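Local atomic coordinates of Lin2004 protein (PDB entry 2HUJ), a protein that is of unknown function but folds as a four-helix bundle that represents a bacterial family of uncharacterised proteins. Residues 95-100 with 119-124. Residues are numbered along the deposited sequence; the frame is centred on the assembly and turned at random.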
# COMPACT_ATOMS: atom_id res chain seq x y z
N CYS A 95 3.90 -4.19 -0.25
CA CYS A 95 4.11 -3.39 0.96
C CYS A 95 5.43 -2.61 0.97
O CYS A 95 5.47 -1.45 1.35
CB CYS A 95 4.01 -4.27 2.21
SG CYS A 95 2.29 -4.85 2.48
N ASP A 96 6.51 -3.26 0.54
CA ASP A 96 7.80 -2.58 0.39
C ASP A 96 7.63 -1.36 -0.49
O ASP A 96 8.19 -0.27 -0.19
CB ASP A 96 8.85 -3.48 -0.25
CG ASP A 96 9.30 -4.61 0.62
OD1 ASP A 96 9.12 -4.57 1.87
OD2 ASP A 96 9.86 -5.58 0.04
N ASN A 97 6.87 -1.50 -1.57
CA ASN A 97 6.66 -0.39 -2.51
C ASN A 97 6.04 0.82 -1.84
O ASN A 97 6.35 1.96 -2.16
CB ASN A 97 5.74 -0.79 -3.67
CG ASN A 97 6.33 -1.87 -4.57
OD1 ASN A 97 7.54 -2.09 -4.57
ND2 ASN A 97 5.48 -2.56 -5.32
N VAL A 98 5.07 0.55 -0.96
CA VAL A 98 4.38 1.63 -0.26
C VAL A 98 5.35 2.40 0.63
O VAL A 98 5.29 3.62 0.70
CB VAL A 98 3.24 1.08 0.57
CG1 VAL A 98 2.58 2.20 1.40
CG2 VAL A 98 2.17 0.45 -0.33
N GLN A 99 6.28 1.70 1.28
CA GLN A 99 7.24 2.40 2.12
C GLN A 99 8.20 3.24 1.25
O GLN A 99 8.48 4.40 1.56
CB GLN A 99 8.02 1.45 3.02
CG GLN A 99 9.14 2.17 3.81
CD GLN A 99 9.64 1.40 5.01
OE1 GLN A 99 8.84 1.00 5.86
NE2 GLN A 99 10.95 1.15 5.07
N MSE A 100 8.71 2.65 0.16
CA MSE A 100 9.63 3.36 -0.73
C MSE A 100 9.01 4.63 -1.31
O MSE A 100 9.66 5.69 -1.35
CB MSE A 100 10.06 2.47 -1.89
CG MSE A 100 10.94 1.36 -1.54
SE MSE A 100 11.07 0.31 -3.29
CE MSE A 100 10.43 -0.96 -2.74
N TYR A 119 3.86 2.53 -7.76
CA TYR A 119 2.48 2.87 -7.39
C TYR A 119 1.49 1.89 -8.02
O TYR A 119 0.60 1.35 -7.36
CB TYR A 119 2.16 4.32 -7.84
CG TYR A 119 0.66 4.64 -7.96
CD1 TYR A 119 -0.16 4.71 -6.84
CD2 TYR A 119 0.10 4.92 -9.19
CE1 TYR A 119 -1.51 5.03 -6.96
CE2 TYR A 119 -1.23 5.22 -9.32
CZ TYR A 119 -2.04 5.26 -8.19
OH TYR A 119 -3.37 5.56 -8.37
N GLN A 120 1.64 1.64 -9.32
CA GLN A 120 0.68 0.79 -10.03
C GLN A 120 0.77 -0.67 -9.61
O GLN A 120 -0.26 -1.35 -9.48
CB GLN A 120 0.85 0.91 -11.54
CG GLN A 120 0.38 2.26 -12.03
CD GLN A 120 0.29 2.42 -13.54
OE1 GLN A 120 1.17 1.96 -14.30
NE2 GLN A 120 -0.74 3.14 -13.98
N SER A 121 1.99 -1.16 -9.38
CA SER A 121 2.18 -2.55 -8.97
C SER A 121 1.41 -2.82 -7.67
O SER A 121 0.68 -3.80 -7.56
CB SER A 121 3.67 -2.86 -8.79
OG SER A 121 3.85 -4.17 -8.30
N THR A 122 1.60 -1.96 -6.68
CA THR A 122 0.84 -2.07 -5.44
C THR A 122 -0.65 -2.00 -5.64
O THR A 122 -1.40 -2.81 -5.07
CB THR A 122 1.30 -0.99 -4.45
OG1 THR A 122 2.68 -1.22 -4.13
CG2 THR A 122 0.49 -1.08 -3.18
N LYS A 123 -1.08 -1.05 -6.45
CA LYS A 123 -2.49 -0.88 -6.69
C LYS A 123 -3.09 -2.14 -7.30
O LYS A 123 -4.16 -2.57 -6.88
CB LYS A 123 -2.74 0.34 -7.59
CG LYS A 123 -4.23 0.61 -7.88
CD LYS A 123 -4.53 2.03 -8.44
CE LYS A 123 -3.86 2.33 -9.76
NZ LYS A 123 -4.30 3.67 -10.35
N TYR A 124 -2.40 -2.72 -8.26
CA TYR A 124 -2.83 -3.97 -8.92
C TYR A 124 -2.96 -5.13 -7.95
O TYR A 124 -4.01 -5.77 -7.87
CB TYR A 124 -1.93 -4.31 -10.11
CG TYR A 124 -1.93 -3.26 -11.22
CD1 TYR A 124 -2.99 -2.33 -11.36
CD2 TYR A 124 -0.89 -3.18 -12.12
CE1 TYR A 124 -2.97 -1.34 -12.36
CE2 TYR A 124 -0.87 -2.23 -13.13
CZ TYR A 124 -1.90 -1.31 -13.25
OH TYR A 124 -1.81 -0.39 -14.27
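The carboxamide of Asn97 turns its amino group toward Thr122, whose hydroxyl sits beside CB and ND2 rather than over the amide. Asn97 ND2 makes a weak hydrogen bond to Thr122 OG1, 3.3 Å long and bent to 147° at the hydrogen. On the far side of helix 112-137, one face of the Tyr124 ring has Gln120 O 3.1 Å above its plane, displaced toward the rim.

The side chains of Asn97 and Thr122 run past each other in opposite directions, which brings Thr122 OG1 within 3.1 Å of Asn97 CB. Thr122 takes the torsion that sets OG1 beside its backbone N (chi1 -63°); from there the hydroxyl donates its main hydrogen bond to Ala94 O, one helical turn before Val98. OG1 ties helix 112-137 to the backbone of helix 88-104, the weak Asn97 bond being secondary. The methyl, Thr122 CG2, packs 3.6 Å from Val98 CG2, the two side chains crossing nearly at right angles. Cys95 packs on helices 16-45 and 52-81; Val98 and Thr122 also touch helix 16-45.

Asn97 and Thr122 face each other where the segment axes approach to 9.0 Å at 140°, a roughly antiparallel pairing of neighbouring helices in a four-helix bundle.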